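Local coordinates for hemolysin-related protein (Vibrio cholerae serotype O1, PDB 6MLT), which probably helps the bacterium's biofilm matrix adhere to surfaces, as a secreted, metal-binding and carbohydrate-binding matrix protein, at residues L137-G142 and S173-S178; I186-N191 and G202-N207; S251-L256 and V262-N267. One frame throughout, in Å; residues are numbered along the deposited sequence.

Contact 1: L137-G142 and S173-S178; sequences LKSASG and SGLLFS
Two serine hydroxyls meet directly where this contact closes. S139 OG and S178 OG are hydrogen-bonded at 2.6 Å, and either one could be the donor. The bond is short and lies near the surface. The S139 hydroxyl gets there because OG stands opposite the backbone N (chi1 180°), beside the carbonyl carbon. On S178 the hydroxyl is turned the other way, opposite its own carbonyl carbon (chi1 -56°). L175 adds a small apolar patch beside the serine pair. Both of its methyls face the S139 methylene from one side: CD1 and CD2 of L175 each lie 3.9 Å from S139 CB. The backbones stay well apart, and the nearest CA atoms, those of S139 and S178, are 6.1 Å from each other. A water fills in at the other end of the contact. It donates to L137 O at 2.8 Å and accepts from L175 N at 2.9 Å. One backbone carbonyl and one backbone N-H are thus joined without direct contact. The whole interface is small, with about 145 Å² buried on the two sides together.

The loop has further bonds outside the contact. S139 N bonds to Y169 OH and A140 N to D166 OD2, while K138 NZ bonds to T116 OG1, S145 OG and T120 O. L176 and F177 both face V168 of strand 167-170, a classic beta bulge. This is a junction between adjacent sheets of the beta-propeller. Residues 137-142 leave the outermost strand of one four-stranded sheet, 132-137. Strand 174-178 is the outermost strand of the next sheet and pairs with strand 167-170.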
loop_
_atom_site.group_PDB
_atom_site.type_symbol
_atom_site.label_atom_id
_atom_site.label_comp_id
_atom_site.label_asym_id
_atom_site.label_seq_id
_atom_site.Cartn_x
_atom_site.Cartn_y
_atom_site.Cartn_z
ATOM N N LEU A 137 -4.573 29.549 7.372
ATOM C CA LEU A 137 -5.696 30.138 6.654
ATOM C C LEU A 137 -5.958 29.369 5.365
ATOM O O LEU A 137 -5.042 29.144 4.568
ATOM C CB LEU A 137 -5.399 31.598 6.341
ATOM C CG LEU A 137 -6.523 32.415 5.695
ATOM C CD1 LEU A 137 -7.670 32.613 6.670
ATOM C CD2 LEU A 137 -5.991 33.761 5.203
ATOM N N LYS A 138 -7.214 28.989 5.148
ATOM C CA LYS A 138 -7.559 28.140 4.022
ATOM C C LYS A 138 -7.679 28.946 2.731
ATOM O O LYS A 138 -7.914 30.159 2.732
ATOM C CB LYS A 138 -8.874 27.406 4.289
ATOM C CG LYS A 138 -8.770 26.346 5.378
ATOM C CD LYS A 138 -10.050 25.548 5.542
ATOM C CE LYS A 138 -11.180 26.416 6.055
ATOM N NZ LYS A 138 -12.408 25.604 6.337
ATOM N N SER A 139 -7.544 28.234 1.612
ATOM C CA SER A 139 -7.721 28.846 0.302
ATOM C C SER A 139 -9.182 29.196 0.051
ATOM O O SER A 139 -9.501 30.315 -0.368
ATOM C CB SER A 139 -7.204 27.897 -0.781
ATOM O OG SER A 139 -7.367 28.463 -2.065
ATOM N N ALA A 140 -10.080 28.249 0.281
ATOM C CA ALA A 140 -11.495 28.429 0.005
ATOM C C ALA A 140 -12.264 28.575 1.314
ATOM O O ALA A 140 -11.713 28.449 2.412
ATOM C CB ALA A 140 -12.026 27.255 -0.814
ATOM N N SER A 141 -13.556 28.841 1.189
ATOM C CA SER A 141 -14.428 28.954 2.344
ATOM C C SER A 141 -15.643 28.062 2.145
ATOM O O SER A 141 -15.990 27.680 1.022
ATOM C CB SER A 141 -14.856 30.412 2.578
ATOM O OG SER A 141 -15.214 31.024 1.356
ATOM N N GLY A 142 -16.270 27.706 3.260
ATOM C CA GLY A 142 -17.485 26.920 3.189
ATOM C C GLY A 142 -17.227 25.482 2.770
ATOM O O GLY A 142 -16.155 24.906 3.003
ATOM N N SER A 173 4.558 27.112 6.638
ATOM C CA SER A 173 4.360 28.352 5.895
ATOM C C SER A 173 2.953 28.516 5.336
ATOM O O SER A 173 2.660 29.560 4.746
ATOM C CB SER A 173 5.376 28.445 4.754
ATOM O OG SER A 173 5.106 27.485 3.755
ATOM N N GLY A 174 2.078 27.531 5.502
ATOM C CA GLY A 174 0.702 27.679 5.072
ATOM C C GLY A 174 0.469 27.310 3.619
ATOM O O GLY A 174 1.193 26.491 3.053
ATOM N N LEU A 175 -0.536 27.929 3.007
ATOM C CA LEU A 175 -0.978 27.551 1.668
ATOM C C LEU A 175 0.176 27.603 0.670
ATOM O O LEU A 175 0.882 28.611 0.564
ATOM C CB LEU A 175 -2.104 28.485 1.215
ATOM C CG LEU A 175 -2.699 28.246 -0.171
ATOM C CD1 LEU A 175 -3.436 26.929 -0.212
ATOM C CD2 LEU A 175 -3.623 29.390 -0.552
ATOM N N LEU A 176 0.356 26.508 -0.069
ATOM C CA LEU A 176 1.352 26.408 -1.136
ATOM C C LEU A 176 0.738 26.577 -2.519
ATOM O O LEU A 176 1.283 27.310 -3.350
ATOM C CB LEU A 176 2.079 25.057 -1.061
ATOM C CG LEU A 176 2.922 24.828 0.195
ATOM C CD1 LEU A 176 3.453 23.401 0.224
ATOM C CD2 LEU A 176 4.075 25.820 0.260
ATOM N N PHE A 177 -0.367 25.885 -2.796
ATOM C CA PHE A 177 -1.134 26.129 -4.006
ATOM C C PHE A 177 -2.573 25.707 -3.772
ATOM O O PHE A 177 -2.855 24.830 -2.950
ATOM C CB PHE A 177 -0.530 25.425 -5.243
ATOM C CG PHE A 177 -0.705 23.915 -5.296
ATOM C CD1 PHE A 177 0.298 23.066 -4.842
ATOM C CD2 PHE A 177 -1.819 23.348 -5.898
ATOM C CE1 PHE A 177 0.165 21.683 -4.935
ATOM C CE2 PHE A 177 -1.958 21.966 -5.998
ATOM C CZ PHE A 177 -0.965 21.132 -5.517
ATOM N N SER A 178 -3.476 26.369 -4.495
ATOM C CA SER A 178 -4.914 26.164 -4.408
ATOM C C SER A 178 -5.405 25.266 -5.536
ATOM O O SER A 178 -4.843 25.256 -6.638
ATOM C CB SER A 178 -5.661 27.499 -4.496
ATOM O OG SER A 178 -5.237 28.428 -3.522
HETATM O O HOH W 1 -2.304 29.305 4.888
#

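Contact 2: I186-N191 and G202-N207. With NA (sodium ion), chain F.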
loop_
_atom_site.group_PDB
_atom_site.type_symbol
_atom_site.label_atom_id
_atom_site.label_comp_id
_atom_site.label_asym_id
_atom_site.label_seq_id
_atom_site.Cartn_x
_atom_site.Cartn_y
_atom_site.Cartn_z
ATOM N N ILE A 186 -4.265 12.500 -2.574
ATOM C CA ILE A 186 -3.154 11.663 -2.137
ATOM C C ILE A 186 -1.885 12.124 -2.842
ATOM O O ILE A 186 -1.927 12.838 -3.845
ATOM C CB ILE A 186 -3.385 10.154 -2.400
ATOM C CG1 ILE A 186 -3.483 9.856 -3.901
ATOM C CG2 ILE A 186 -4.643 9.673 -1.688
ATOM C CD1 ILE A 186 -3.264 8.377 -4.227
ATOM N N ALA A 187 -0.742 11.688 -2.315
ATOM C CA ALA A 187 0.551 12.008 -2.901
ATOM C C ALA A 187 1.335 10.732 -3.173
ATOM O O ALA A 187 1.334 9.809 -2.354
ATOM C CB ALA A 187 1.367 12.919 -1.985
ATOM N N PHE A 188 2.015 10.694 -4.319
ATOM C CA PHE A 188 2.903 9.590 -4.648
ATOM C C PHE A 188 3.825 10.041 -5.767
ATOM O O PHE A 188 3.491 10.952 -6.533
ATOM C CB PHE A 188 2.124 8.330 -5.052
ATOM C CG PHE A 188 1.420 8.439 -6.376
ATOM C CD1 PHE A 188 0.260 9.181 -6.502
ATOM C CD2 PHE A 188 1.907 7.773 -7.490
ATOM C CE1 PHE A 188 -0.393 9.274 -7.720
ATOM C CE2 PHE A 188 1.260 7.856 -8.709
ATOM C CZ PHE A 188 0.109 8.607 -8.828
ATOM N N ASP A 189 4.997 9.409 -5.836
ATOM C CA ASP A 189 5.962 9.678 -6.899
ATOM C C ASP A 189 5.496 8.949 -8.151
ATOM O O ASP A 189 5.695 7.743 -8.296
ATOM C CB ASP A 189 7.359 9.231 -6.482
ATOM C CG ASP A 189 8.440 9.676 -7.462
ATOM O OD1 ASP A 189 8.105 10.223 -8.538
ATOM O OD2 ASP A 189 9.633 9.476 -7.155
ATOM N N SER A 190 4.869 9.688 -9.065
ATOM C CA SER A 190 4.279 9.095 -10.256
ATOM C C SER A 190 5.302 8.784 -11.337
ATOM O O SER A 190 5.032 7.946 -12.202
ATOM C CB SER A 190 3.231 10.044 -10.839
ATOM O OG SER A 190 3.870 11.176 -11.402
ATOM N N ASN A 191 6.450 9.456 -11.330
ATOM C CA ASN A 191 7.387 9.384 -12.445
ATOM C C ASN A 191 8.811 9.049 -12.019
ATOM O O ASN A 191 9.730 9.167 -12.837
ATOM C CB ASN A 191 7.384 10.703 -13.214
ATOM C CG ASN A 191 7.638 11.897 -12.319
ATOM O OD1 ASN A 191 8.172 11.759 -11.219
ATOM N ND2 ASN A 191 7.254 13.079 -12.788
ATOM N N GLY A 202 -9.176 13.673 -9.990
ATOM C CA GLY A 202 -8.836 13.354 -11.355
ATOM C C GLY A 202 -7.626 14.074 -11.910
ATOM O O GLY A 202 -7.131 13.683 -12.976
ATOM N N THR A 203 -7.127 15.104 -11.231
ATOM C CA THR A 203 -5.997 15.883 -11.722
ATOM C C THR A 203 -4.730 15.496 -10.974
ATOM O O THR A 203 -4.727 15.439 -9.741
ATOM C CB THR A 203 -6.247 17.380 -11.553
ATOM O OG1 THR A 203 -7.455 17.745 -12.228
ATOM C CG2 THR A 203 -5.096 18.186 -12.129
ATOM N N LEU A 204 -3.652 15.256 -11.721
ATOM C CA LEU A 204 -2.329 15.060 -11.143
ATOM C C LEU A 204 -1.540 16.361 -11.266
ATOM O O LEU A 204 -1.357 16.885 -12.374
ATOM C CB LEU A 204 -1.575 13.912 -11.823
ATOM C CG LEU A 204 -0.313 13.477 -11.066
ATOM C CD1 LEU A 204 -0.691 12.763 -9.774
ATOM C CD2 LEU A 204 0.583 12.597 -11.926
ATOM N N TYR A 205 -1.083 16.878 -10.125
ATOM C CA TYR A 205 -0.250 18.067 -10.054
ATOM C C TYR A 205 1.151 17.703 -9.583
ATOM O O TYR A 205 1.328 16.804 -8.756
ATOM C CB TYR A 205 -0.806 19.105 -9.068
ATOM C CG TYR A 205 -2.269 19.457 -9.196
ATOM C CD1 TYR A 205 -3.236 18.762 -8.482
ATOM C CD2 TYR A 205 -2.676 20.528 -9.979
ATOM C CE1 TYR A 205 -4.574 19.101 -8.572
ATOM C CE2 TYR A 205 -4.015 20.878 -10.071
ATOM C CZ TYR A 205 -4.956 20.159 -9.369
ATOM O OH TYR A 205 -6.286 20.495 -9.465
ATOM N N GLN A 206 2.146 18.431 -10.086
ATOM C CA GLN A 206 3.419 18.492 -9.384
ATOM C C GLN A 206 3.204 19.152 -8.029
ATOM O O GLN A 206 2.175 19.789 -7.776
ATOM C CB GLN A 206 4.462 19.251 -10.207
ATOM C CG GLN A 206 4.871 18.519 -11.472
ATOM C CD GLN A 206 6.016 19.195 -12.208
ATOM O OE1 GLN A 206 5.959 20.384 -12.512
ATOM N NE2 GLN A 206 7.064 18.436 -12.494
ATOM N N ASN A 207 4.177 18.983 -7.132
ATOM C CA ASN A 207 3.956 19.470 -5.778
ATOM C C ASN A 207 4.065 20.989 -5.667
ATOM O O ASN A 207 3.791 21.525 -4.586
ATOM C CB ASN A 207 4.905 18.780 -4.786
ATOM C CG ASN A 207 6.367 18.914 -5.152
ATOM O OD1 ASN A 207 6.784 19.879 -5.789
ATOM N ND2 ASN A 207 7.164 17.946 -4.718
HETATM NA NA NA F . 7.707 12.463 -8.998
HETATM O O HOH W 2 7.611 15.580 -10.972
#
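L204 carries this contact: its two methyls touch F188 and S190. Its CB is directed at segment 186-191. With chi1 at -168°, CG swings to the far side of CB from the backbone N, and there the chain divides. CD1 approaches the F188 ring obliquely, 4.1 Å from F188 CE1. CD2 goes to S190 and lies 3.6 Å from S190 OG and 3.8 Å from S190 CB. The leucine and phenylalanine side chains cross at about a right angle. The S190 hydroxyl meets the methyl only by packing; its polar partner is E197 OE1, to which it is hydrogen-bonded.

That bond links the apolar patch to a metal site: E197 OE1, D193 OD1 and Q195 O all bind the sodium ion, which puts S190 in the second shell. From segment 186-191 the sodium takes D189 OD1 at 2.3 Å and N191 OD1 at 2.4 Å. Ligands at every second residue, one of them a main-chain carbonyl, resemble the calcium-binding loops of FG-GAP-type repeats. The amide of N191 has a second task: a water accepts from N191 ND2 at 3.1 Å and from Q206 NE2 at 3.3 Å. It ties the metal loop loosely to the end of the second segment.

The two strands are not neighbours in their sheet. Strand 197-200 lies between 185-188 and 203-205, and strand 211-214 closes the sheet beyond, with L212 and W213 touching L204. F188 also packs on V226 of strand 224-227 and L237 of strand 236-241 in the next sheet, and on P235 in the loop between those strands.

Contact 3: S251-L256 and V262-N267; sequences SEIAVL and VKWRVN
A beta hairpin with a classic bulge joins the third and fourth strands of one four-stranded propeller blade. Strands 252-256 and 264-266 run antiparallel. I253 and V266 form a hydrogen-bonded pair: I253 N donates to V266 O at 3.0 Å, and V266 N returns a bond to I253 O. V255 pairs in the same way with W264, but W264 N gives only a weak bond to V255 O. That carbonyl is taken mainly by K263 N at 2.8 Å, and K263 and W264 both face V255. The register shifts by one residue, and L256 then pairs with V262, touching through L256 CD2 and V262 CG2.

V255 packs over one face of the W264 indole. W264 CG sits between its backbone N and carbonyl carbon (chi1 55°), which lays the ring beside V255. V255 CG2 is 3.3 Å from W264 CZ2, and V255 CB makes a CH-pi contact above the five-membered ring. W264 NE1 and K263 NZ both bond to A458 O, and I445 of the following blade packs on V255 and W264.

A254 and R265 lie on the opposite face of the sheet, their CB atoms 3.7 Å apart. At the hairpin's open end, N267 ND2 donates to S251 O at 2.8 Å; P248 O takes bonds from N267 ND2 and S251 OG. R265 forms a side-on salt bridge with E252, whose OE2 also bonds to Y215 OH. The carboxylate and guanidinium planes stand 77° apart. R265 NH2 reaches E252 OE1 at 3.0 Å from above the carboxylate plane, and R265 NE reaches E252 OE2 at 3.1 Å.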
loop_
_atom_site.group_PDB
_atom_site.type_symbol
_atom_site.label_atom_id
_atom_site.label_comp_id
_atom_site.label_asym_id
_atom_site.label_seq_id
_atom_site.Cartn_x
_atom_site.Cartn_y
_atom_site.Cartn_z
ATOM N N SER A 251 -21.087 6.774 -13.003
ATOM C CA SER A 251 -20.205 6.176 -12.016
ATOM C C SER A 251 -19.211 5.243 -12.697
ATOM O O SER A 251 -19.423 4.785 -13.823
ATOM C CB SER A 251 -21.007 5.408 -10.963
ATOM O OG SER A 251 -21.660 4.275 -11.519
ATOM N N GLU A 252 -18.110 4.974 -12.001
ATOM C CA GLU A 252 -17.144 4.015 -12.511
ATOM C C GLU A 252 -16.119 3.695 -11.436
ATOM O O GLU A 252 -15.989 4.398 -10.429
ATOM C CB GLU A 252 -16.438 4.538 -13.766
ATOM C CG GLU A 252 -15.516 5.723 -13.528
ATOM C CD GLU A 252 -14.832 6.175 -14.807
ATOM O OE1 GLU A 252 -15.397 7.026 -15.526
ATOM O OE2 GLU A 252 -13.737 5.654 -15.106
ATOM N N ILE A 253 -15.421 2.588 -11.661
ATOM C CA ILE A 253 -14.151 2.292 -11.016
ATOM C C ILE A 253 -13.132 2.109 -12.129
ATOM O O ILE A 253 -13.444 1.525 -13.174
ATOM C CB ILE A 253 -14.220 1.039 -10.121
ATOM C CG1 ILE A 253 -12.857 0.800 -9.472
ATOM C CG2 ILE A 253 -14.645 -0.181 -10.931
ATOM C CD1 ILE A 253 -12.930 0.252 -8.084
ATOM N N ALA A 254 -11.930 2.633 -11.927
ATOM C CA ALA A 254 -10.943 2.600 -12.994
ATOM C C ALA A 254 -9.555 2.436 -12.401
ATOM O O ALA A 254 -9.285 2.853 -11.272
ATOM C CB ALA A 254 -11.004 3.864 -13.858
ATOM N N VAL A 255 -8.685 1.805 -13.176
ATOM C CA VAL A 255 -7.265 1.710 -12.861
ATOM C C VAL A 255 -6.520 2.506 -13.916
ATOM O O VAL A 255 -6.655 2.241 -15.119
ATOM C CB VAL A 255 -6.782 0.256 -12.822
ATOM C CG1 VAL A 255 -5.281 0.204 -12.570
ATOM C CG2 VAL A 255 -7.534 -0.520 -11.750
ATOM N N LEU A 256 -5.733 3.470 -13.465
ATOM C CA LEU A 256 -4.954 4.328 -14.338
ATOM C C LEU A 256 -3.475 4.001 -14.194
ATOM O O LEU A 256 -3.007 3.635 -13.112
ATOM C CB LEU A 256 -5.176 5.801 -14.000
ATOM C CG LEU A 256 -6.629 6.255 -13.877
ATOM C CD1 LEU A 256 -6.681 7.709 -13.469
ATOM C CD2 LEU A 256 -7.364 6.028 -15.182
ATOM N N VAL A 262 -5.709 4.912 -19.263
ATOM C CA VAL A 262 -6.597 3.943 -18.628
ATOM C C VAL A 262 -6.039 2.543 -18.843
ATOM O O VAL A 262 -5.825 2.122 -19.982
ATOM C CB VAL A 262 -8.025 4.044 -19.186
ATOM C CG1 VAL A 262 -8.909 2.926 -18.620
ATOM C CG2 VAL A 262 -8.623 5.405 -18.869
ATOM N N LYS A 263 -5.826 1.811 -17.753
ATOM C CA LYS A 263 -5.561 0.382 -17.859
ATOM C C LYS A 263 -6.859 -0.376 -18.104
ATOM O O LYS A 263 -6.979 -1.129 -19.072
ATOM C CB LYS A 263 -4.874 -0.129 -16.590
ATOM C CG LYS A 263 -4.464 -1.592 -16.682
ATOM C CD LYS A 263 -3.905 -2.117 -15.373
ATOM C CE LYS A 263 -3.713 -3.627 -15.442
ATOM N NZ LYS A 263 -2.959 -4.155 -14.281
ATOM N N TRP A 264 -7.838 -0.193 -17.223
ATOM C CA TRP A 264 -9.192 -0.673 -17.463
ATOM C C TRP A 264 -10.148 0.152 -16.613
ATOM O O TRP A 264 -9.747 0.799 -15.640
ATOM C CB TRP A 264 -9.342 -2.171 -17.157
ATOM C CG TRP A 264 -8.930 -2.593 -15.773
ATOM C CD1 TRP A 264 -7.715 -3.089 -15.403
ATOM C CD2 TRP A 264 -9.740 -2.585 -14.582
ATOM N NE1 TRP A 264 -7.712 -3.377 -14.054
ATOM C CE2 TRP A 264 -8.942 -3.076 -13.530
ATOM C CE3 TRP A 264 -11.057 -2.205 -14.307
ATOM C CZ2 TRP A 264 -9.421 -3.200 -12.222
ATOM C CZ3 TRP A 264 -11.529 -2.327 -13.008
ATOM C CH2 TRP A 264 -10.714 -2.822 -11.984
ATOM N N ARG A 265 -11.418 0.140 -17.012
ATOM C CA ARG A 265 -12.457 0.827 -16.260
ATOM C C ARG A 265 -13.755 0.046 -16.394
ATOM O O ARG A 265 -13.959 -0.692 -17.361
ATOM C CB ARG A 265 -12.651 2.270 -16.742
ATOM C CG ARG A 265 -13.243 2.396 -18.131
ATOM C CD ARG A 265 -13.391 3.852 -18.560
ATOM N NE ARG A 265 -14.469 4.553 -17.858
ATOM C CZ ARG A 265 -15.764 4.415 -18.134
ATOM N NH1 ARG A 265 -16.167 3.583 -19.086
ATOM N NH2 ARG A 265 -16.665 5.106 -17.454
ATOM N N VAL A 266 -14.622 0.209 -15.403
ATOM C CA VAL A 266 -15.903 -0.480 -15.355
ATOM C C VAL A 266 -16.978 0.520 -14.962
ATOM O O VAL A 266 -16.839 1.230 -13.961
ATOM C CB VAL A 266 -15.878 -1.658 -14.362
ATOM C CG1 VAL A 266 -17.280 -2.239 -14.173
ATOM C CG2 VAL A 266 -14.921 -2.753 -14.858
ATOM N N ASN A 267 -18.045 0.581 -15.751
ATOM C CA ASN A 267 -19.304 1.176 -15.330
ATOM C C ASN A 267 -20.279 0.025 -15.155
ATOM O O ASN A 267 -20.479 -0.761 -16.086
ATOM C CB ASN A 267 -19.831 2.185 -16.347
ATOM C CG ASN A 267 -21.265 2.578 -16.072
ATOM O OD1 ASN A 267 -22.183 2.128 -16.754
ATOM N ND2 ASN A 267 -21.471 3.377 -15.033
#

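How the contacts relate
The three contacts come in series along the chain and step round consecutive four-stranded sheets of the beta-propeller. Contact 1 bridges two sheets, contact 2 lies within the next, and contact 3 forms the outer hairpin of the one after. Centres of contacts 1 and 2 are 18 Å apart, as are those of 2 and 3; those of 1 and 3 are about 31 Å apart. Contacts 1 and 2 touch, with F177 CE1 3.6 Å from N207 O. Contacts 2 and 3 do not touch, their nearest atoms being about 6 Å apart. Contact 1 thus joins neighbouring sheets; contacts 2 and 3 lie inside single sheets, one beside a sodium loop, one in a strand pair.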